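Local coordinates for nitrogenase molybdenum-iron protein alpha chain (Clostridium pasteurianum, PDB 4WES) that forms, with the beta chain, the molybdenum-iron component of nitrogenase, which reduces dinitrogen to ammonium at an iron-sulfur-molybdenum cofactor, at residues K337-S348 against G359-A370; P458-K468 against V476-Y486. All coordinates share one frame; numbering follows the deposited sequence.

Contact 1. Residues K337-S348 against G359-A370; sequences KTACLYVGGSRS and GVDSLVAGFEFA. With ICS (iron-sulfur-molybdenum cluster with interstitial carbon), chain F.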
loop_
_atom_site.group_PDB
_atom_site.type_symbol
_atom_site.label_atom_id
_atom_site.label_comp_id
_atom_site.label_asym_id
_atom_site.label_seq_id
_atom_site.Cartn_x
_atom_site.Cartn_y
_atom_site.Cartn_z
ATOM N N LYS A 337 31.818 -18.230 -14.162
ATOM C CA LYS A 337 31.601 -16.797 -14.195
ATOM C C LYS A 337 32.771 -16.068 -13.561
ATOM O O LYS A 337 33.599 -16.665 -12.862
ATOM C CB LYS A 337 30.298 -16.484 -13.484
ATOM C CG LYS A 337 29.130 -17.102 -14.207
ATOM C CD LYS A 337 27.823 -16.849 -13.558
ATOM C CE LYS A 337 26.716 -17.628 -14.183
ATOM N NZ LYS A 337 26.454 -17.140 -15.556
ATOM N N THR A 338 32.866 -14.776 -13.830
ATOM C CA THR A 338 33.951 -13.942 -13.324
ATOM C C THR A 338 33.411 -12.837 -12.416
ATOM O O THR A 338 32.279 -12.364 -12.549
ATOM C CB THR A 338 34.747 -13.294 -14.486
ATOM O OG1 THR A 338 33.850 -12.497 -15.252
ATOM C CG2 THR A 338 35.408 -14.356 -15.337
ATOM N N ALA A 339 34.288 -12.407 -11.505
ATOM C CA ALA A 339 33.929 -11.425 -10.486
ATOM C C ALA A 339 35.036 -10.417 -10.269
ATOM O O ALA A 339 36.230 -10.715 -10.439
ATOM C CB ALA A 339 33.598 -12.121 -9.174
ATOM N N CYS A 340 34.622 -9.248 -9.780
ATOM C CA CYS A 340 35.525 -8.263 -9.179
ATOM C C CYS A 340 35.018 -7.986 -7.746
ATOM O O CYS A 340 33.825 -8.050 -7.511
ATOM C CB CYS A 340 35.527 -6.971 -9.990
ATOM S SG CYS A 340 35.819 -7.153 -11.751
ATOM N N LEU A 341 35.964 -7.658 -6.868
ATOM C CA LEU A 341 35.612 -7.311 -5.486
ATOM C C LEU A 341 36.268 -6.025 -5.062
ATOM O O LEU A 341 37.485 -5.901 -5.133
ATOM C CB LEU A 341 36.030 -8.396 -4.490
ATOM C CG LEU A 341 35.517 -9.787 -4.712
ATOM C CD1 LEU A 341 36.413 -10.608 -5.574
ATOM C CD2 LEU A 341 35.347 -10.503 -3.383
ATOM N N TYR A 342 35.471 -5.103 -4.521
ATOM C CA TYR A 342 36.000 -3.850 -4.032
ATOM C C TYR A 342 35.263 -3.439 -2.771
ATOM O O TYR A 342 34.139 -2.989 -2.839
ATOM C CB TYR A 342 35.924 -2.717 -5.076
ATOM C CG TYR A 342 36.604 -1.471 -4.575
ATOM C CD1 TYR A 342 37.979 -1.446 -4.451
ATOM C CD2 TYR A 342 35.887 -0.365 -4.182
ATOM C CE1 TYR A 342 38.638 -0.338 -3.955
ATOM C CE2 TYR A 342 36.540 0.761 -3.688
ATOM C CZ TYR A 342 37.910 0.773 -3.572
ATOM O OH TYR A 342 38.585 1.886 -3.102
ATOM N N VAL A 343 35.904 -3.644 -1.634
ATOM C CA VAL A 343 35.301 -3.312 -0.335
ATOM C C VAL A 343 36.295 -2.458 0.462
ATOM O O VAL A 343 37.152 -1.807 -0.124
ATOM C CB VAL A 343 34.769 -4.567 0.441
ATOM C CG1 VAL A 343 33.494 -4.229 1.156
ATOM C CG2 VAL A 343 34.501 -5.725 -0.512
ATOM N N GLY A 344 36.136 -2.361 1.773
ATOM C CA GLY A 344 36.878 -1.364 2.517
ATOM C C GLY A 344 38.283 -1.758 2.926
ATOM O O GLY A 344 39.278 -1.113 2.523
ATOM N N GLY A 345 38.376 -2.790 3.767
ATOM C CA GLY A 345 39.630 -3.170 4.307
ATOM C C GLY A 345 39.852 -4.639 4.570
ATOM O O GLY A 345 40.974 -5.019 4.897
ATOM N N SER A 346 38.817 -5.480 4.445
ATOM C CA SER A 346 38.942 -6.912 4.730
ATOM C C SER A 346 38.171 -7.782 3.750
ATOM O O SER A 346 38.673 -8.813 3.316
ATOM C CB SER A 346 38.496 -7.184 6.170
ATOM O OG SER A 346 38.457 -8.548 6.496
ATOM N N ARG A 347 36.929 -7.410 3.433
ATOM C CA ARG A 347 36.013 -8.372 2.803
ATOM C C ARG A 347 36.359 -8.728 1.363
ATOM O O ARG A 347 35.971 -9.787 0.875
ATOM C CB ARG A 347 34.571 -7.876 2.939
ATOM C CG ARG A 347 34.104 -7.998 4.378
ATOM C CD ARG A 347 32.686 -7.489 4.528
ATOM N NE ARG A 347 32.284 -7.625 5.930
ATOM C CZ ARG A 347 31.149 -7.184 6.410
ATOM N NH1 ARG A 347 30.243 -6.656 5.633
ATOM N NH2 ARG A 347 30.924 -7.304 7.713
ATOM N N SER A 348 37.125 -7.876 0.674
ATOM C CA SER A 348 37.619 -8.245 -0.659
ATOM C C SER A 348 38.381 -9.545 -0.618
ATOM O O SER A 348 38.400 -10.294 -1.597
ATOM C CB SER A 348 38.513 -7.141 -1.235
ATOM O OG SER A 348 37.871 -5.898 -1.123
ATOM N N GLY A 359 33.038 -21.828 -8.116
ATOM C CA GLY A 359 33.555 -21.854 -9.479
ATOM C C GLY A 359 33.656 -20.497 -10.132
ATOM O O GLY A 359 33.768 -20.418 -11.358
ATOM N N VAL A 360 33.597 -19.429 -9.322
ATOM C CA VAL A 360 33.682 -18.055 -9.808
ATOM C C VAL A 360 35.144 -17.608 -9.746
ATOM O O VAL A 360 35.844 -17.865 -8.786
ATOM C CB VAL A 360 32.791 -17.142 -8.982
ATOM C CG1 VAL A 360 32.987 -15.675 -9.349
ATOM C CG2 VAL A 360 31.327 -17.539 -9.134
ATOM N N ASP A 361 35.594 -16.952 -10.819
ATOM C CA ASP A 361 36.961 -16.515 -10.978
ATOM C C ASP A 361 37.082 -15.038 -10.638
ATOM O O ASP A 361 36.562 -14.184 -11.379
ATOM C CB ASP A 361 37.363 -16.777 -12.445
ATOM C CG ASP A 361 38.761 -16.352 -12.774
ATOM O OD1 ASP A 361 39.514 -15.890 -11.897
ATOM O OD2 ASP A 361 39.124 -16.512 -13.977
ATOM N N SER A 362 37.763 -14.726 -9.529
ATOM C CA SER A 362 37.973 -13.359 -9.107
ATOM C C SER A 362 39.151 -12.735 -9.824
ATOM O O SER A 362 40.292 -13.103 -9.584
ATOM C CB SER A 362 38.141 -13.265 -7.596
ATOM O OG SER A 362 36.978 -13.748 -6.949
ATOM N N LEU A 363 38.874 -11.793 -10.711
ATOM C CA LEU A 363 39.905 -11.237 -11.594
ATOM C C LEU A 363 40.501 -9.938 -11.107
ATOM O O LEU A 363 41.608 -9.579 -11.508
ATOM C CB LEU A 363 39.288 -10.998 -12.973
ATOM C CG LEU A 363 38.868 -12.275 -13.697
ATOM C CD1 LEU A 363 38.340 -11.974 -15.094
ATOM C CD2 LEU A 363 40.062 -13.209 -13.784
ATOM N N VAL A 364 39.743 -9.209 -10.287
ATOM C CA VAL A 364 40.101 -7.873 -9.849
ATOM C C VAL A 364 39.721 -7.784 -8.372
ATOM O O VAL A 364 38.612 -8.192 -8.010
ATOM C CB VAL A 364 39.285 -6.801 -10.616
ATOM C CG1 VAL A 364 39.598 -5.429 -10.056
ATOM C CG2 VAL A 364 39.522 -6.879 -12.119
ATOM N N ALA A 365 40.606 -7.243 -7.550
ATOM C CA ALA A 365 40.262 -6.979 -6.162
ATOM C C ALA A 365 40.978 -5.753 -5.675
ATOM O O ALA A 365 42.066 -5.402 -6.138
ATOM C CB ALA A 365 40.617 -8.158 -5.284
ATOM N N GLY A 366 40.370 -5.064 -4.706
ATOM C CA GLY A 366 41.009 -3.903 -4.120
ATOM C C GLY A 366 40.330 -3.536 -2.832
ATOM O O GLY A 366 39.250 -4.046 -2.503
ATOM N N PHE A 367 40.947 -2.609 -2.118
ATOM C CA PHE A 367 40.413 -2.047 -0.906
ATOM C C PHE A 367 40.373 -0.546 -0.972
ATOM O O PHE A 367 41.249 0.091 -1.582
ATOM C CB PHE A 367 41.308 -2.422 0.270
ATOM C CG PHE A 367 41.332 -3.880 0.638
ATOM C CD1 PHE A 367 40.198 -4.549 1.096
ATOM C CD2 PHE A 367 42.539 -4.589 0.595
ATOM C CE1 PHE A 367 40.263 -5.872 1.515
ATOM C CE2 PHE A 367 42.596 -5.911 1.037
ATOM C CZ PHE A 367 41.459 -6.543 1.480
ATOM N N GLU A 368 39.383 0.045 -0.295
ATOM C CA GLU A 368 39.350 1.495 -0.110
ATOM C C GLU A 368 40.554 1.986 0.671
ATOM O O GLU A 368 41.125 3.023 0.303
ATOM C CB GLU A 368 38.084 1.936 0.619
ATOM C CG GLU A 368 36.753 1.727 -0.083
ATOM C CD GLU A 368 35.564 2.222 0.724
ATOM O OE1 GLU A 368 34.411 1.803 0.354
ATOM O OE2 GLU A 368 35.725 3.013 1.680
ATOM N N PHE A 369 40.865 1.333 1.790
ATOM C CA PHE A 369 41.723 1.989 2.793
ATOM C C PHE A 369 42.656 1.039 3.526
ATOM O O PHE A 369 43.279 1.418 4.518
ATOM C CB PHE A 369 40.830 2.757 3.809
ATOM C CG PHE A 369 39.765 1.899 4.442
ATOM C CD1 PHE A 369 40.078 0.888 5.345
ATOM C CD2 PHE A 369 38.445 2.093 4.100
ATOM C CE1 PHE A 369 39.120 0.056 5.820
ATOM C CE2 PHE A 369 37.461 1.268 4.617
ATOM C CZ PHE A 369 37.799 0.232 5.441
ATOM N N ALA A 370 42.762 -0.204 3.055
ATOM C CA ALA A 370 43.683 -1.146 3.662
ATOM C C ALA A 370 45.116 -0.643 3.512
ATOM O O ALA A 370 45.425 0.216 2.691
ATOM C CB ALA A 370 43.543 -2.515 3.015
HETATM FE FE1 ICS F . 36.853 -4.429 8.871
HETATM MO MO1 ICS F . 31.936 -1.121 5.229
HETATM FE FE2 ICS F . 35.931 -2.042 8.153
HETATM FE FE3 ICS F . 34.219 -4.031 8.662
HETATM FE FE4 ICS F . 35.779 -4.122 6.512
HETATM FE FE5 ICS F . 33.976 -2.875 5.147
HETATM FE FE6 ICS F . 34.085 -0.841 6.813
HETATM FE FE7 ICS F . 32.428 -2.780 7.271
HETATM C CX ICS F . 34.441 -2.817 7.077
HETATM S S1A ICS F . 37.704 -3.079 7.210
HETATM S S1B ICS F . 34.145 -0.695 4.591
HETATM S S2A ICS F . 35.633 -3.043 10.169
HETATM S S2B ICS F . 35.624 0.157 7.998
HETATM S S3A ICS F . 35.429 -4.392 4.325
HETATM S S3B ICS F . 32.000 -0.594 7.543
HETATM S S4A ICS F . 35.318 -5.872 7.923
HETATM S S4B ICS F . 31.817 -3.459 5.245
HETATM S S5A ICS F . 32.009 -4.103 8.983
#

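Contact 2. Residues P458-K468 against V476-Y486; sequences PDMFFAGIKEK and VLSKQLHSYDY. With HCA (3-hydroxy-3-carboxy-adipic acid), chain E; ICS (iron-sulfur-molybdenum cluster with interstitial carbon), chain F.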
loop_
_atom_site.group_PDB
_atom_site.type_symbol
_atom_site.label_atom_id
_atom_site.label_comp_id
_atom_site.label_asym_id
_atom_site.label_seq_id
_atom_site.Cartn_x
_atom_site.Cartn_y
_atom_site.Cartn_z
ATOM N N PRO A 458 33.044 -8.348 -16.555
ATOM C CA PRO A 458 32.790 -9.357 -15.532
ATOM C C PRO A 458 31.317 -9.699 -15.421
ATOM O O PRO A 458 30.437 -8.861 -15.721
ATOM C CB PRO A 458 33.270 -8.671 -14.242
ATOM C CG PRO A 458 32.996 -7.220 -14.506
ATOM C CD PRO A 458 33.348 -7.031 -15.978
ATOM N N ASP A 459 31.021 -10.897 -14.921
ATOM C CA ASP A 459 29.622 -11.261 -14.655
ATOM C C ASP A 459 29.034 -10.589 -13.418
ATOM O O ASP A 459 27.827 -10.483 -13.300
ATOM C CB ASP A 459 29.494 -12.762 -14.495
ATOM C CG ASP A 459 29.838 -13.509 -15.749
ATOM O OD1 ASP A 459 29.037 -13.461 -16.687
ATOM O OD2 ASP A 459 30.928 -14.079 -15.848
ATOM N N MET A 460 29.892 -10.205 -12.486
ATOM C CA MET A 460 29.427 -9.610 -11.252
ATOM C C MET A 460 30.538 -8.749 -10.676
ATOM O O MET A 460 31.713 -9.041 -10.833
ATOM C CB MET A 460 28.997 -10.708 -10.268
ATOM C CG MET A 460 30.129 -11.593 -9.789
ATOM S SD MET A 460 29.660 -13.171 -9.082
ATOM C CE MET A 460 29.488 -14.128 -10.583
ATOM N N PHE A 461 30.142 -7.692 -9.948
ATOM C CA PHE A 461 31.104 -6.766 -9.358
ATOM C C PHE A 461 30.586 -6.428 -7.970
ATOM O O PHE A 461 29.598 -5.738 -7.828
ATOM C CB PHE A 461 31.290 -5.527 -10.248
ATOM C CG PHE A 461 32.560 -4.761 -10.000
ATOM C CD1 PHE A 461 33.382 -4.396 -11.061
ATOM C CD2 PHE A 461 32.947 -4.386 -8.709
ATOM C CE1 PHE A 461 34.538 -3.719 -10.832
ATOM C CE2 PHE A 461 34.131 -3.713 -8.485
ATOM C CZ PHE A 461 34.920 -3.382 -9.557
ATOM N N PHE A 462 31.265 -6.983 -6.960
ATOM C CA PHE A 462 30.872 -6.776 -5.558
ATOM C C PHE A 462 31.477 -5.468 -5.060
ATOM O O PHE A 462 32.686 -5.266 -5.186
ATOM C CB PHE A 462 31.373 -7.928 -4.698
ATOM C CG PHE A 462 30.795 -9.266 -5.037
ATOM C CD1 PHE A 462 31.443 -10.126 -5.902
ATOM C CD2 PHE A 462 29.606 -9.663 -4.491
ATOM C CE1 PHE A 462 30.923 -11.355 -6.211
ATOM C CE2 PHE A 462 29.070 -10.900 -4.797
ATOM C CZ PHE A 462 29.706 -11.742 -5.669
ATOM N N ALA A 463 30.655 -4.631 -4.421
ATOM C CA ALA A 463 31.149 -3.344 -3.927
ATOM C C ALA A 463 30.222 -2.818 -2.831
ATOM O O ALA A 463 29.805 -3.615 -1.959
ATOM C CB ALA A 463 31.385 -2.369 -5.101
ATOM N N GLY A 464 29.912 -1.545 -2.839
ATOM C CA GLY A 464 29.034 -0.935 -1.885
ATOM C C GLY A 464 27.883 -0.203 -2.526
ATOM O O GLY A 464 27.616 -0.365 -3.753
ATOM N N ILE A 465 27.224 0.637 -1.748
ATOM C CA ILE A 465 26.025 1.302 -2.195
ATOM C C ILE A 465 26.284 2.382 -3.252
ATOM O O ILE A 465 25.414 2.653 -4.080
ATOM C CB ILE A 465 25.273 1.862 -0.965
ATOM C CG1 ILE A 465 23.875 2.338 -1.302
ATOM C CG2 ILE A 465 26.065 2.975 -0.286
ATOM C CD1 ILE A 465 22.971 1.303 -1.837
ATOM N N LYS A 466 27.447 3.034 -3.189
ATOM C CA LYS A 466 27.731 4.107 -4.147
ATOM C C LYS A 466 28.039 3.539 -5.521
ATOM O O LYS A 466 27.724 4.179 -6.534
ATOM C CB LYS A 466 28.847 5.019 -3.657
ATOM C CG LYS A 466 28.508 5.681 -2.314
ATOM C CD LYS A 466 29.500 6.744 -1.876
ATOM C CE LYS A 466 30.933 6.315 -1.744
ATOM N NZ LYS A 466 31.131 5.220 -0.756
ATOM N N GLU A 467 28.650 2.368 -5.585
ATOM C CA GLU A 467 28.968 1.735 -6.850
ATOM C C GLU A 467 27.827 0.916 -7.404
ATOM O O GLU A 467 27.729 0.733 -8.633
ATOM C CB GLU A 467 30.193 0.835 -6.703
ATOM C CG GLU A 467 31.459 1.478 -6.141
ATOM C CD GLU A 467 31.627 1.360 -4.631
ATOM O OE1 GLU A 467 30.613 1.132 -3.914
ATOM O OE2 GLU A 467 32.804 1.481 -4.178
ATOM N N LYS A 468 26.976 0.369 -6.542
ATOM C CA LYS A 468 26.033 -0.694 -6.946
ATOM C C LYS A 468 25.231 -0.286 -8.202
ATOM O O LYS A 468 25.180 -1.043 -9.170
ATOM C CB LYS A 468 25.035 -1.002 -5.825
ATOM C CG LYS A 468 24.045 -2.085 -6.227
ATOM C CD LYS A 468 22.957 -2.306 -5.182
ATOM C CE LYS A 468 21.958 -3.370 -5.560
ATOM N NZ LYS A 468 22.450 -4.747 -5.323
ATOM N N VAL A 476 25.299 -5.029 -15.450
ATOM C CA VAL A 476 26.123 -6.001 -14.718
ATOM C C VAL A 476 25.631 -6.078 -13.278
ATOM O O VAL A 476 25.388 -5.065 -12.640
ATOM C CB VAL A 476 27.603 -5.560 -14.753
ATOM C CG1 VAL A 476 28.492 -6.439 -13.897
ATOM C CG2 VAL A 476 28.099 -5.514 -16.205
ATOM N N LEU A 477 25.509 -7.304 -12.757
ATOM C CA LEU A 477 25.097 -7.493 -11.385
ATOM C C LEU A 477 26.120 -6.934 -10.408
ATOM O O LEU A 477 27.321 -7.191 -10.532
ATOM C CB LEU A 477 24.945 -8.988 -11.106
ATOM C CG LEU A 477 24.514 -9.352 -9.692
ATOM C CD1 LEU A 477 23.101 -8.893 -9.405
ATOM C CD2 LEU A 477 24.663 -10.847 -9.448
ATOM N N SER A 478 25.617 -6.199 -9.404
ATOM C CA SER A 478 26.464 -5.780 -8.300
ATOM C C SER A 478 25.803 -6.103 -6.983
ATOM O O SER A 478 24.787 -5.504 -6.644
ATOM C CB SER A 478 26.788 -4.276 -8.373
ATOM O OG SER A 478 27.613 -3.889 -7.289
ATOM N N LYS A 479 26.378 -7.022 -6.227
ATOM C CA LYS A 479 25.919 -7.295 -4.871
ATOM C C LYS A 479 26.825 -6.594 -3.889
ATOM O O LYS A 479 28.055 -6.571 -4.031
ATOM C CB LYS A 479 25.839 -8.802 -4.611
ATOM C CG LYS A 479 24.671 -9.485 -5.350
ATOM C CD LYS A 479 23.322 -8.955 -4.942
ATOM C CE LYS A 479 22.123 -9.687 -5.506
ATOM N NZ LYS A 479 20.870 -9.102 -4.956
ATOM N N GLN A 480 26.205 -6.018 -2.862
ATOM C CA GLN A 480 26.907 -5.243 -1.848
ATOM C C GLN A 480 27.572 -6.162 -0.804
ATOM O O GLN A 480 26.911 -6.969 -0.153
ATOM C CB GLN A 480 25.917 -4.359 -1.117
ATOM C CG GLN A 480 25.230 -3.331 -1.996
ATOM C CD GLN A 480 24.327 -2.436 -1.191
ATOM O OE1 GLN A 480 24.791 -1.626 -0.374
ATOM N NE2 GLN A 480 23.018 -2.591 -1.354
ATOM N N LEU A 481 28.886 -5.999 -0.634
ATOM C CA LEU A 481 29.595 -6.763 0.388
ATOM C C LEU A 481 29.721 -6.034 1.721
ATOM O O LEU A 481 30.268 -6.619 2.664
ATOM C CB LEU A 481 30.958 -7.261 -0.105
ATOM C CG LEU A 481 30.894 -8.454 -1.030
ATOM C CD1 LEU A 481 32.304 -8.884 -1.424
ATOM C CD2 LEU A 481 30.146 -9.643 -0.438
ATOM N N HIS A 482 29.245 -4.796 1.828
ATOM C CA HIS A 482 29.166 -4.127 3.116
ATOM C C HIS A 482 27.818 -4.446 3.779
ATOM O O HIS A 482 27.742 -5.101 4.821
ATOM C CB HIS A 482 29.332 -2.604 3.047
ATOM C CG HIS A 482 30.512 -2.056 2.321
ATOM N ND1 HIS A 482 31.515 -1.340 2.951
ATOM C CD2 HIS A 482 30.758 -1.970 0.985
ATOM C CE1 HIS A 482 32.308 -0.830 2.027
ATOM N NE2 HIS A 482 31.878 -1.207 0.829
ATOM N N SER A 483 26.741 -3.994 3.151
ATOM C CA SER A 483 25.404 -4.126 3.703
ATOM C C SER A 483 24.732 -5.453 3.434
ATOM O O SER A 483 23.625 -5.710 3.943
ATOM C CB SER A 483 24.476 -3.057 3.151
ATOM O OG SER A 483 24.183 -3.353 1.773
ATOM N N TYR A 484 25.345 -6.264 2.569
ATOM C CA TYR A 484 24.770 -7.559 2.199
ATOM C C TYR A 484 23.415 -7.423 1.523
ATOM O O TYR A 484 22.625 -8.355 1.513
ATOM C CB TYR A 484 24.680 -8.520 3.373
ATOM C CG TYR A 484 25.957 -8.834 4.110
ATOM C CD1 TYR A 484 27.204 -8.720 3.524
ATOM C CD2 TYR A 484 25.903 -9.354 5.401
ATOM C CE1 TYR A 484 28.349 -9.110 4.180
ATOM C CE2 TYR A 484 27.050 -9.745 6.068
ATOM C CZ TYR A 484 28.270 -9.655 5.441
ATOM O OH TYR A 484 29.449 -10.096 6.038
ATOM N N ASP A 485 23.138 -6.256 0.921
ATOM C CA ASP A 485 21.825 -6.010 0.357
ATOM C C ASP A 485 20.732 -6.367 1.351
ATOM O O ASP A 485 19.667 -6.852 1.020
ATOM C CB ASP A 485 21.647 -6.745 -0.974
ATOM C CG ASP A 485 22.460 -6.096 -2.075
ATOM O OD1 ASP A 485 23.490 -6.691 -2.489
ATOM O OD2 ASP A 485 22.089 -4.979 -2.536
ATOM N N TYR A 486 20.975 -6.058 2.642
ATOM C CA TYR A 486 19.916 -6.090 3.643
ATOM C C TYR A 486 19.513 -7.540 3.964
ATOM O O TYR A 486 18.394 -7.778 4.394
ATOM C CB TYR A 486 18.700 -5.156 3.248
ATOM C CG TYR A 486 19.263 -3.935 2.565
ATOM C CD1 TYR A 486 20.110 -3.073 3.227
ATOM C CD2 TYR A 486 19.069 -3.712 1.210
ATOM C CE1 TYR A 486 20.754 -2.060 2.605
ATOM C CE2 TYR A 486 19.722 -2.684 0.552
ATOM C CZ TYR A 486 20.587 -1.883 1.239
ATOM O OH TYR A 486 21.259 -0.895 0.544
HETATM C C1 HCA E . 31.502 3.422 6.203
HETATM C C2 HCA E . 30.326 2.457 6.380
HETATM C C3 HCA E . 30.158 1.464 5.233
HETATM C C4 HCA E . 29.456 2.090 4.013
HETATM C C5 HCA E . 29.090 0.959 3.035
HETATM C C6 HCA E . 28.822 1.292 1.598
HETATM C C7 HCA E . 29.300 0.292 5.716
HETATM O O1 HCA E . 32.446 3.102 5.468
HETATM O O2 HCA E . 31.484 4.491 6.836
HETATM O O3 HCA E . 27.880 0.673 1.012
HETATM O O4 HCA E . 29.536 2.142 1.022
HETATM O O5 HCA E . 29.754 -0.861 5.542
HETATM O O6 HCA E . 28.183 0.529 6.196
HETATM O O7 HCA E . 31.423 0.980 4.807
HETATM FE FE1 ICS F . 36.853 -4.429 8.871
HETATM MO MO1 ICS F . 31.936 -1.121 5.229
HETATM FE FE2 ICS F . 35.931 -2.042 8.153
HETATM FE FE3 ICS F . 34.219 -4.031 8.662
HETATM FE FE4 ICS F . 35.779 -4.122 6.512
HETATM FE FE5 ICS F . 33.976 -2.875 5.147
HETATM FE FE6 ICS F . 34.085 -0.841 6.813
HETATM FE FE7 ICS F . 32.428 -2.780 7.271
HETATM C CX ICS F . 34.441 -2.817 7.077
HETATM S S1A ICS F . 37.704 -3.079 7.210
HETATM S S1B ICS F . 34.145 -0.695 4.591
HETATM S S2A ICS F . 35.633 -3.043 10.169
HETATM S S2B ICS F . 35.624 0.157 7.998
HETATM S S3A ICS F . 35.429 -4.392 4.325
HETATM S S3B ICS F . 32.000 -0.594 7.543
HETATM S S4A ICS F . 35.318 -5.872 7.923
HETATM S S4B ICS F . 31.817 -3.459 5.245
HETATM S S5A ICS F . 32.009 -4.103 8.983
HETATM O O HOH W 1 25.845 -9.476 -14.759
HETATM O O HOH W 2 27.776 -3.220 -4.536
HETATM O O HOH W 3 32.870 -0.660 -1.762
HETATM O O HOH W 4 21.450 -6.727 -7.154
HETATM O O HOH W 5 19.844 -6.407 -4.714
#

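Contact 1. Residues K337-S348 against G359-A370
The ring of Phe369 lies flat on the peptide of Gly344, whose carbonyl O sits 3.3 Å above the ring plane and over its centre. Sulfur S1A of the iron-sulfur-molybdenum cluster lies in plane at the edge of this ring, and Phe369 CZ reaches to 3.4 Å from cluster atom S2B. A chi1 of 54° sets CG between the backbone N and the carbonyl carbon, folding the ring back over the glycine. Phe367 covers the next residue: Gly345 O stands over one face of its ring, offset toward the rim, while Ser346 O meets the edge in plane and CE1 packs 3.3 Å from Ser346 N. On the far side of the strand pair, Tyr342 crosses Glu368 at about a right angle, its OH 3.5 Å from Glu368 CG; Glu368 OE2 is hydrogen-bonded to Gln182 NE2. These residues end a parallel pair, strands 338-343 and 361-367, joined through helical turns in a beta-alpha-beta crossover. Its backbone bonds run from Asp361 N to Lys337 O as far as Glu368 N to Val343 O, and beyond the strands Phe369 N bonds to Gly344 O. Ser348 OG ties the two sides together, giving its proton to Gly366 O at 2.7 Å and accepting from Val343 N at 3.0 Å. The loop after strand 338-343 turns its backbone N atoms toward one cluster sulfur: Gly344 N comes within 3.3 Å of S3A, and the extended Arg347 side chain lays one face of its guanidinium against S4B, while its NH1 bonds to Leu481 O.

Contact 2. Residues P458-K468 against V476-Y486
His482 ND1 binds the cluster molybdenum at 2.3 Å, while its ring edge meets Ala463 of the opposing segment and its CD2 lies 3.5 Å from Gly464 CA. C5 of the homocitrate stands over one face of the imidazole, offset toward the rim. At the edge, in plane, water 3 accepts from NE2 and donates to Glu467, whose OE1 takes the N-H of Gly464; the metal at ND1 and this water at NE2 together probably fix the ring's rotation. Homocitrate supplies two further molybdenum ligands, O5 and O7, and its O3 receives a hydrogen bond from Ile465 N at 2.8 Å. A second polar cluster centres on Lys468. Its chain, with CG anti to the backbone N (chi1 179°), runs straight until a bend at chi4 brings NZ to Ser478 O and into a salt bridge with Asp485 OD2, each at 2.8 Å. Gln480 NE2 reaches that same carboxylate oxygen from the opposite face of its plane, and OD1 accepts from Gln480 N, so several bonds grip the buried acid. Water 5 bridges the NZ atoms of Lys468 and Lys479, 4.6 Å apart, and water 4 does so with a weak bond to Lys479. Farther along, Ser478 OG donates to Phe461 O, and Phe462 CB packs 3.5 Å from Leu481 CD1. Backbone bonds from Phe461 N to Leu477 O and from Leu481 N to Ala463 O hold the loop 476-486 alongside strand 460-462. That strand pairs on with strand 338-343, Phe462 and Leu477 pack against helix 492-507, and helix 465-473 covers Phe461, Val476 and Ser478.

Overall arrangement
Contacts 1 and 2 follow one another along the chain and reach the same sheet, their centres about 11 Å apart. Strand 338-343, already paired with 361-367 in contact 1, takes strand 460-462 of contact 2 as its other neighbour: Cys340 O lies 2.8 Å from Phe462 N and Tyr342 N 2.9 Å from Phe462 O, both probable hydrogen bonds. At the ends of these strands the two contacts close on the same cofactor. Contact 1 brings a glycine-containing loop and Arg347 to its sulfurs, whereas contact 2 supplies a ligand to its molybdenum and part of the homocitrate pocket. Beside the cofactor, Val343 CG1 comes to 3.4 Å from His482 NE2.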